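Local coordinates for extracellular solute-binding protein, family 1 (Bifidobacterium longum subsp. infantis ATCC 15697, PDB 3QUF) that probably captures a solute outside the cell, possibly a sugar, and delivers it to an ABC importer in the membrane, at residues T217-E230 / I395-W408. Residues are numbered along the deposited sequence; the frame is centred on the assembly and turned at random.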
ATOM      1  N   THR A 217      -3.187 -21.157  -5.241  1.00 20.64           N
ATOM      2  CA  THR A 217      -4.209 -21.027  -4.217  1.00 21.60           C
ATOM      3  C   THR A 217      -3.599 -20.473  -2.933  1.00 20.66           C
ATOM      4  O   THR A 217      -2.403 -20.510  -2.745  1.00 20.21           O
ATOM      5  CB  THR A 217      -4.860 -22.382  -3.886  1.00 23.66           C
ATOM      6  OG1 THR A 217      -3.886 -23.277  -3.312  1.00 23.66           O
ATOM      7  CG2 THR A 217      -5.529 -22.986  -5.151  1.00 24.48           C
ATOM      8  N   PHE A 218      -4.443 -19.968  -2.056  1.00 20.40           N
ATOM      9  CA  PHE A 218      -3.991 -19.598  -0.708  1.00 19.61           C
ATOM     10  C   PHE A 218      -3.417 -20.813   0.032  1.00 20.14           C
ATOM     11  O   PHE A 218      -2.430 -20.712   0.756  1.00 19.20           O
ATOM     12  CB  PHE A 218      -5.133 -18.955   0.087  1.00 19.86           C
ATOM     13  CG  PHE A 218      -5.594 -17.643  -0.465  1.00 17.33           C
ATOM     14  CD1 PHE A 218      -4.885 -16.482  -0.214  1.00 16.39           C
ATOM     15  CD2 PHE A 218      -6.751 -17.552  -1.244  1.00 17.67           C
ATOM     16  CE1 PHE A 218      -5.284 -15.298  -0.737  1.00 17.43           C
ATOM     17  CE2 PHE A 218      -7.153 -16.362  -1.783  1.00 16.86           C
ATOM     18  CZ  PHE A 218      -6.428 -15.204  -1.511  1.00 16.78           C
ATOM     19  N   THR A 219      -4.041 -21.983  -0.131  1.00 21.00           N
ATOM     20  CA  THR A 219      -3.512 -23.184   0.486  1.00 22.44           C
ATOM     21  C   THR A 219      -2.100 -23.488   0.049  1.00 21.76           C
ATOM     22  O   THR A 219      -1.281 -23.883   0.872  1.00 23.10           O
ATOM     23  CB  THR A 219      -4.430 -24.384   0.207  1.00 23.74           C
ATOM     24  OG1 THR A 219      -5.695 -24.104   0.805  1.00 26.45           O
ATOM     25  CG2 THR A 219      -3.844 -25.679   0.806  1.00 25.96           C
ATOM     26  N   LYS A 220      -1.801 -23.299  -1.228  1.00 21.66           N
ATOM     27  CA  LYS A 220      -0.423 -23.549  -1.706  1.00 22.82           C
ATOM     28  C   LYS A 220       0.563 -22.504  -1.189  1.00 21.94           C
ATOM     29  O   LYS A 220       1.647 -22.841  -0.684  1.00 22.84           O
ATOM     30  CB  LYS A 220      -0.355 -23.612  -3.232  1.00 23.97           C
ATOM     31  CG  LYS A 220      -0.948 -24.901  -3.852  1.00 29.55           C
ATOM     32  CD  LYS A 220      -0.939 -24.815  -5.403  1.00 36.17           C
ATOM     33  CE  LYS A 220      -2.051 -25.657  -6.101  1.00 40.13           C
ATOM     34  NZ  LYS A 220      -2.595 -24.993  -7.376  1.00 39.93           N
ATOM     35  N   ASP A 221       0.195 -21.228  -1.323  1.00 20.62           N
ATOM     36  CA  ASP A 221       1.190 -20.150  -1.139  1.00 20.43           C
ATOM     37  C   ASP A 221       1.133 -19.400   0.168  1.00 19.05           C
ATOM     38  O   ASP A 221       2.170 -18.942   0.643  1.00 20.15           O
ATOM     39  CB  ASP A 221       1.141 -19.186  -2.311  1.00 20.27           C
ATOM     40  CG  ASP A 221       1.871 -19.722  -3.528  1.00 22.51           C
ATOM     41  OD1 ASP A 221       2.972 -20.350  -3.391  1.00 22.64           O
ATOM     42  OD2 ASP A 221       1.320 -19.515  -4.610  1.00 23.53           O
ATOM     43  N   TRP A 222      -0.045 -19.218   0.749  1.00 18.11           N
ATOM     44  CA  TRP A 222      -0.121 -18.512   2.006  1.00 16.57           C
ATOM     45  C   TRP A 222       0.143 -19.431   3.192  1.00 16.84           C
ATOM     46  O   TRP A 222       0.615 -18.960   4.210  1.00 16.71           O
ATOM     47  CB  TRP A 222      -1.454 -17.800   2.194  1.00 16.63           C
ATOM     48  CG  TRP A 222      -1.582 -16.501   1.406  1.00 14.44           C
ATOM     49  CD1 TRP A 222      -1.074 -16.231   0.156  1.00 14.75           C
ATOM     50  CD2 TRP A 222      -2.243 -15.294   1.824  1.00 14.88           C
ATOM     51  NE1 TRP A 222      -1.417 -14.959  -0.226  1.00 15.25           N
ATOM     52  CE2 TRP A 222      -2.141 -14.367   0.771  1.00 14.98           C
ATOM     53  CE3 TRP A 222      -2.940 -14.927   2.968  1.00 14.60           C
ATOM     54  CZ2 TRP A 222      -2.686 -13.073   0.844  1.00 13.97           C
ATOM     55  CZ3 TRP A 222      -3.504 -13.644   3.037  1.00 17.02           C
ATOM     56  CH2 TRP A 222      -3.360 -12.734   1.974  1.00 16.02           C
ATOM     57  N   THR A 223      -0.160 -20.728   3.051  1.00 17.61           N
ATOM     58  CA  THR A 223       0.077 -21.672   4.173  1.00 18.27           C
ATOM     59  C   THR A 223       1.464 -21.585   4.767  1.00 18.66           C
ATOM     60  O   THR A 223       1.594 -21.443   5.973  1.00 19.78           O
ATOM     61  CB  THR A 223      -0.235 -23.128   3.803  1.00 19.06           C
ATOM     62  OG1 THR A 223      -1.594 -23.206   3.398  1.00 20.81           O
ATOM     63  CG2 THR A 223      -0.008 -24.032   4.993  1.00 19.43           C
ATOM     64  N   PRO A 224       2.515 -21.650   3.929  1.00 19.08           N
ATOM     65  CA  PRO A 224       3.873 -21.601   4.496  1.00 19.56           C
ATOM     66  C   PRO A 224       4.206 -20.296   5.193  1.00 18.56           C
ATOM     67  O   PRO A 224       5.010 -20.273   6.118  1.00 19.42           O
ATOM     68  CB  PRO A 224       4.785 -21.787   3.290  1.00 20.37           C
ATOM     69  CG  PRO A 224       3.960 -21.521   2.087  1.00 19.99           C
ATOM     70  CD  PRO A 224       2.518 -21.837   2.468  1.00 20.35           C
ATOM     71  N   VAL A 225       3.566 -19.224   4.757  1.00 17.36           N
ATOM     72  CA  VAL A 225       3.777 -17.920   5.369  1.00 16.84           C
ATOM     73  C   VAL A 225       3.034 -17.846   6.679  1.00 16.17           C
ATOM     74  O   VAL A 225       3.594 -17.429   7.695  1.00 18.23           O
ATOM     75  CB  VAL A 225       3.411 -16.768   4.404  1.00 16.61           C
ATOM     76  CG1 VAL A 225       3.764 -15.367   5.027  1.00 17.72           C
ATOM     77  CG2 VAL A 225       4.137 -16.959   3.077  1.00 16.85           C
ATOM     78  N   PHE A 226       1.808 -18.334   6.699  1.00 17.65           N
ATOM     79  CA  PHE A 226       1.053 -18.426   7.931  1.00 18.23           C
ATOM     80  C   PHE A 226       1.805 -19.309   8.947  1.00 19.27           C
ATOM     81  O   PHE A 226       1.759 -19.038  10.133  1.00 21.11           O
ATOM     82  CB  PHE A 226      -0.318 -19.037   7.705  1.00 18.78           C
ATOM     83  CG  PHE A 226      -1.413 -18.066   7.261  1.00 18.74           C
ATOM     84  CD1 PHE A 226      -1.644 -16.873   7.925  1.00 21.58           C
ATOM     85  CD2 PHE A 226      -2.254 -18.408   6.218  1.00 18.70           C
ATOM     86  CE1 PHE A 226      -2.699 -16.014   7.521  1.00 22.80           C
ATOM     87  CE2 PHE A 226      -3.296 -17.579   5.828  1.00 18.00           C
ATOM     88  CZ  PHE A 226      -3.514 -16.381   6.486  1.00 20.73           C
ATOM     89  N   LYS A 227       2.463 -20.364   8.479  1.00 20.63           N
ATOM     90  CA  LYS A 227       3.203 -21.264   9.382  1.00 21.65           C
ATOM     91  C   LYS A 227       4.310 -20.513  10.107  1.00 22.40           C
ATOM     92  O   LYS A 227       4.530 -20.712  11.311  1.00 23.15           O
ATOM     93  CB  LYS A 227       3.810 -22.461   8.642  1.00 23.36           C
ATOM     94  CG  LYS A 227       2.839 -23.543   8.209  1.00 28.47           C
ATOM     95  CD  LYS A 227       3.608 -24.854   7.848  1.00 35.73           C
ATOM     96  CE  LYS A 227       2.731 -25.928   7.157  1.00 40.50           C
ATOM     97  NZ  LYS A 227       1.409 -26.162   7.795  1.00 42.42           N
ATOM     98  N   ARG A 228       5.044 -19.681   9.372  1.00 21.72           N
ATOM     99  CA  ARG A 228       6.134 -18.932   9.964  1.00 22.85           C
ATOM    100  C   ARG A 228       5.594 -17.812  10.841  1.00 22.13           C
ATOM    101  O   ARG A 228       6.114 -17.542  11.931  1.00 21.55           O
ATOM    102  CB  ARG A 228       7.079 -18.410   8.892  1.00 22.95           C
ATOM    103  CG  ARG A 228       7.733 -19.518   8.074  1.00 27.11           C
ATOM    104  CD  ARG A 228       8.473 -20.546   8.982  1.00 32.15           C
ATOM    105  NE  ARG A 228       9.431 -19.876   9.868  1.00 37.51           N
ATOM    106  CZ  ARG A 228       9.699 -20.213  11.136  1.00 40.70           C
ATOM    107  NH1 ARG A 228       9.070 -21.202  11.726  1.00 42.82           N
ATOM    108  NH2 ARG A 228      10.597 -19.517  11.837  1.00 43.33           N
ATOM    109  N   TRP A 229       4.511 -17.197  10.399  1.00 21.68           N
ATOM    110  CA  TRP A 229       3.845 -16.172  11.214  1.00 21.91           C
ATOM    111  C   TRP A 229       3.265 -16.807  12.495  1.00 23.64           C
ATOM    112  O   TRP A 229       3.437 -16.245  13.574  1.00 26.53           O
ATOM    113  CB  TRP A 229       2.756 -15.451  10.378  1.00 20.98           C
ATOM    114  CG  TRP A 229       2.378 -14.091  10.855  1.00 17.79           C
ATOM    115  CD1 TRP A 229       3.119 -12.978  10.797  1.00 19.83           C
ATOM    116  CD2 TRP A 229       1.135 -13.716  11.463  1.00 18.62           C
ATOM    117  NE1 TRP A 229       2.421 -11.905  11.316  1.00 17.15           N
ATOM    118  CE2 TRP A 229       1.194 -12.333  11.714  1.00 16.62           C
ATOM    119  CE3 TRP A 229      -0.031 -14.406  11.780  1.00 19.67           C
ATOM    120  CZ2 TRP A 229       0.162 -11.632  12.310  1.00 18.91           C
ATOM    121  CZ3 TRP A 229      -1.071 -13.702  12.350  1.00 21.82           C
ATOM    122  CH2 TRP A 229      -0.960 -12.328  12.623  1.00 19.80           C
ATOM    123  N   GLU A 230       2.626 -17.975  12.387  1.00 24.72           N
ATOM    124  CA  GLU A 230       2.083 -18.709  13.549  1.00 25.85           C
ATOM    125  C   GLU A 230       3.229 -19.031  14.538  1.00 26.85           C
ATOM    126  O   GLU A 230       3.058 -18.952  15.764  1.00 27.74           O
ATOM    127  CB  GLU A 230       1.359 -19.994  13.096  1.00 27.22           C
ATOM    128  CG  GLU A 230       0.748 -20.841  14.232  1.00 29.64           C
ATOM    129  CD  GLU A 230       0.162 -22.183  13.759  1.00 36.50           C
ATOM    130  OE1 GLU A 230       0.356 -22.561  12.582  1.00 39.74           O
ATOM    131  OE2 GLU A 230      -0.484 -22.879  14.572  1.00 40.36           O
ATOM    132  N   ILE A 395      -6.738 -21.883  15.263  1.00 34.27           N
ATOM    133  CA  ILE A 395      -6.730 -22.560  13.988  1.00 33.23           C
ATOM    134  C   ILE A 395      -5.291 -22.715  13.530  1.00 31.83           C
ATOM    135  O   ILE A 395      -4.413 -21.983  13.973  1.00 32.16           O
ATOM    136  CB  ILE A 395      -7.554 -21.802  12.967  1.00 33.28           C
ATOM    137  CG1 ILE A 395      -6.884 -20.470  12.603  1.00 32.05           C
ATOM    138  CG2 ILE A 395      -8.971 -21.564  13.500  1.00 35.80           C
ATOM    139  CD1 ILE A 395      -7.556 -19.794  11.505  1.00 34.03           C
ATOM    140  N   SER A 396      -5.047 -23.683  12.665  1.00 31.30           N
ATOM    141  CA  SER A 396      -3.715 -23.887  12.143  1.00 30.43           C
ATOM    142  C   SER A 396      -3.518 -22.968  10.953  1.00 28.73           C
ATOM    143  O   SER A 396      -4.482 -22.406  10.420  1.00 26.95           O
ATOM    144  CB  SER A 396      -3.550 -25.306  11.661  1.00 31.18           C
ATOM    145  OG  SER A 396      -4.435 -25.550  10.595  1.00 30.42           O
ATOM    146  N   ALA A 397      -2.262 -22.857  10.525  1.00 27.66           N
ATOM    147  CA  ALA A 397      -1.929 -22.163   9.288  1.00 27.31           C
ATOM    148  C   ALA A 397      -2.696 -22.720   8.098  1.00 27.60           C
ATOM    149  O   ALA A 397      -3.311 -21.959   7.344  1.00 26.82           O
ATOM    150  CB  ALA A 397      -0.420 -22.247   9.025  1.00 27.07           C
ATOM    151  N   LYS A 398      -2.695 -24.035   7.908  1.00 29.05           N
ATOM    152  CA  LYS A 398      -3.388 -24.594   6.751  1.00 30.58           C
ATOM    153  C   LYS A 398      -4.904 -24.327   6.810  1.00 30.05           C
ATOM    154  O   LYS A 398      -5.510 -24.014   5.785  1.00 29.37           O
ATOM    155  CB  LYS A 398      -3.082 -26.090   6.545  1.00 32.62           C
ATOM    156  CG  LYS A 398      -3.207 -26.494   5.045  1.00 36.47           C
ATOM    157  CD  LYS A 398      -3.242 -28.001   4.767  1.00 41.86           C
ATOM    158  CE  LYS A 398      -1.973 -28.712   5.239  1.00 46.53           C
ATOM    159  NZ  LYS A 398      -0.701 -28.066   4.747  1.00 49.36           N
ATOM    160  N   ASP A 399      -5.498 -24.390   8.003  1.00 29.84           N
ATOM    161  CA  ASP A 399      -6.933 -24.079   8.145  1.00 30.88           C
ATOM    162  C   ASP A 399      -7.238 -22.641   7.738  1.00 27.29           C
ATOM    163  O   ASP A 399      -8.252 -22.382   7.092  1.00 26.09           O
ATOM    164  CB  ASP A 399      -7.431 -24.267   9.585  1.00 32.74           C
ATOM    165  CG  ASP A 399      -7.437 -25.734  10.052  1.00 38.35           C
ATOM    166  OD1 ASP A 399      -7.659 -26.669   9.218  1.00 42.36           O
ATOM    167  OD2 ASP A 399      -7.238 -25.930  11.288  1.00 44.50           O
ATOM    168  N   ALA A 400      -6.397 -21.703   8.158  1.00 25.50           N
ATOM    169  CA  ALA A 400      -6.565 -20.298   7.770  1.00 24.13           C
ATOM    170  C   ALA A 400      -6.503 -20.142   6.260  1.00 22.55           C
ATOM    171  O   ALA A 400      -7.344 -19.466   5.661  1.00 21.61           O
ATOM    172  CB  ALA A 400      -5.501 -19.427   8.421  1.00 23.45           C
ATOM    173  N   ALA A 401      -5.513 -20.774   5.632  1.00 22.10           N
ATOM    174  CA  ALA A 401      -5.388 -20.699   4.185  1.00 21.54           C
ATOM    175  C   ALA A 401      -6.580 -21.341   3.466  1.00 22.65           C
ATOM    176  O   ALA A 401      -7.068 -20.798   2.479  1.00 21.16           O
ATOM    177  CB  ALA A 401      -4.060 -21.300   3.720  1.00 21.77           C
ATOM    178  N   LYS A 402      -7.066 -22.466   3.988  1.00 23.88           N
ATOM    179  CA  LYS A 402      -8.213 -23.148   3.390  1.00 25.46           C
ATOM    180  C   LYS A 402      -9.452 -22.259   3.485  1.00 25.26           C
ATOM    181  O   LYS A 402     -10.265 -22.226   2.547  1.00 24.80           O
ATOM    182  CB  LYS A 402      -8.472 -24.503   4.054  1.00 27.53           C
ATOM    183  CG  LYS A 402      -7.401 -25.577   3.738  1.00 31.26           C
ATOM    184  CD  LYS A 402      -7.657 -26.887   4.500  1.00 37.46           C
ATOM    185  CE  LYS A 402      -7.059 -28.085   3.769  1.00 41.80           C
ATOM    186  NZ  LYS A 402      -7.315 -29.385   4.499  1.00 44.86           N
ATOM    187  N   ALA A 403      -9.600 -21.535   4.604  1.00 23.64           N
ATOM    188  CA  ALA A 403     -10.740 -20.607   4.745  1.00 23.71           C
ATOM    189  C   ALA A 403     -10.708 -19.469   3.724  1.00 21.94           C
ATOM    190  O   ALA A 403     -11.729 -19.087   3.154  1.00 21.32           O
ATOM    191  CB  ALA A 403     -10.827 -20.060   6.152  1.00 24.25           C
ATOM    192  N   LEU A 404      -9.520 -18.924   3.479  1.00 21.13           N
ATOM    193  CA  LEU A 404      -9.350 -17.925   2.444  1.00 20.33           C
ATOM    194  C   LEU A 404      -9.687 -18.480   1.046  1.00 19.89           C
ATOM    195  O   LEU A 404     -10.357 -17.820   0.286  1.00 19.29           O
ATOM    196  CB  LEU A 404      -7.942 -17.336   2.474  1.00 20.23           C
ATOM    197  CG  LEU A 404      -7.646 -16.395   3.661  1.00 20.27           C
ATOM    198  CD1 LEU A 404      -6.186 -16.003   3.668  1.00 21.27           C
ATOM    199  CD2 LEU A 404      -8.514 -15.147   3.616  1.00 22.95           C
ATOM    200  N   ASP A 405      -9.222 -19.693   0.724  1.00 21.37           N
ATOM    201  CA  ASP A 405      -9.570 -20.320  -0.563  1.00 21.72           C
ATOM    202  C   ASP A 405     -11.094 -20.507  -0.689  1.00 22.27           C
ATOM    203  O   ASP A 405     -11.671 -20.207  -1.745  1.00 22.39           O
ATOM    204  CB  ASP A 405      -8.867 -21.668  -0.703  1.00 22.59           C
ATOM    205  CG  ASP A 405      -7.465 -21.539  -1.312  1.00 23.97           C
ATOM    206  OD1 ASP A 405      -7.257 -20.634  -2.140  1.00 23.38           O
ATOM    207  OD2 ASP A 405      -6.598 -22.386  -0.995  1.00 27.44           O
ATOM    208  N   ALA A 406     -11.714 -20.979   0.390  1.00 22.14           N
ATOM    209  CA  ALA A 406     -13.161 -21.226   0.432  1.00 23.84           C
ATOM    210  C   ALA A 406     -13.897 -19.942   0.170  1.00 23.35           C
ATOM    211  O   ALA A 406     -14.851 -19.906  -0.622  1.00 24.68           O
ATOM    212  CB  ALA A 406     -13.582 -21.836   1.790  1.00 23.54           C
ATOM    213  N   LYS A 407     -13.473 -18.863   0.816  1.00 22.35           N
ATOM    214  CA  LYS A 407     -14.097 -17.570   0.604  1.00 22.70           C
ATOM    215  C   LYS A 407     -13.886 -17.023  -0.828  1.00 21.30           C
ATOM    216  O   LYS A 407     -14.814 -16.597  -1.501  1.00 21.75           O
ATOM    217  CB  LYS A 407     -13.557 -16.568   1.642  1.00 23.95           C
ATOM    218  CG  LYS A 407     -14.312 -15.289   1.723  1.00 27.44           C
ATOM    219  CD  LYS A 407     -15.755 -15.557   2.080  1.00 35.16           C
ATOM    220  CE  LYS A 407     -16.306 -14.570   3.060  1.00 38.86           C
ATOM    221  NZ  LYS A 407     -17.424 -15.214   3.758  1.00 41.56           N
ATOM    222  N   TRP A 408     -12.661 -17.060  -1.297  1.00 19.85           N
ATOM    223  CA  TRP A 408     -12.306 -16.617  -2.643  1.00 20.88           C
ATOM    224  C   TRP A 408     -13.107 -17.348  -3.723  1.00 21.96           C
ATOM    225  O   TRP A 408     -13.560 -16.731  -4.711  1.00 22.19           O
ATOM    226  CB  TRP A 408     -10.807 -16.852  -2.856  1.00 21.02           C
ATOM    227  CG  TRP A 408     -10.298 -16.328  -4.169  1.00 20.86           C
ATOM    228  CD1 TRP A 408      -9.953 -17.061  -5.262  1.00 24.07           C
ATOM    229  CD2 TRP A 408     -10.096 -14.977  -4.508  1.00 22.24           C
ATOM    230  NE1 TRP A 408      -9.535 -16.232  -6.270  1.00 23.72           N
ATOM    231  CE2 TRP A 408      -9.600 -14.943  -5.820  1.00 21.77           C
ATOM    232  CE3 TRP A 408     -10.235 -13.775  -3.808  1.00 22.03           C
ATOM    233  CZ2 TRP A 408      -9.301 -13.757  -6.464  1.00 23.77           C
ATOM    234  CZ3 TRP A 408      -9.924 -12.594  -4.452  1.00 25.18           C
ATOM    235  CH2 TRP A 408      -9.477 -12.596  -5.769  1.00 26.37           C
TER
HETATM  236  O   HOH W   1      -0.008 -25.036  12.045  1.00 43.47           O
HETATM  237  O   HOH W   2      -2.535 -21.556  15.897  1.00 50.72           O
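Asp405 grips the first turn of helix 218-221 with both carboxylate oxygens, a compact example of an acidic side chain accepting from the first N-H groups of a helix across a contact, while Thr217 is that helix's own N-cap. Its OD1 takes the N-H of Phe218 on the syn side, at 2.9 Å from Phe218 N. Its OD2 accepts twice: from Thr219 N, 2.7 Å away and above the carboxylate plane, and from Thr219 OG1, 2.6 Å from Asp405 OD2, which meets it with its anti lone pair. Thr219 OG1 lies anti to its own carbonyl carbon (chi1 -62°), which turns the hydroxyl to the carboxylate. Replacing Asp405 with an alanine removes both acceptors and is likely to leave the N-H groups of Phe218 and Thr219 without their mates and the Thr219 hydroxyl free to turn.

Beside this polar clasp, Leu404 CB lies over one face of the Phe218 ring in a CH-pi contact, 4.1 Å from the ring centroid, while the Phe218 edge meets the face of Trp408 in a T-shaped pair. Further along, Ala400 CB covers a face of Phe226, and Leu404 CD1 reaches that ring's edge. Small alanines let the backbones close in: Ala397 CB touches Phe226 CB at 3.5 Å. At the far end, Glu230 OE1 accepts a weak bond from Ala397 N, where Ser396 and Asp399 form a capping box.

Outside the pair, Phe190 stacks on Phe226, and Trp212 meets Trp408. The axes of 223-230 and 397-408 pass 8.2 Å apart at 137°, a knobs-into-holes packing of the last modelled helix, 397-408, on helices 218-221 and 223-234 of an alpha/beta solute-binding protein.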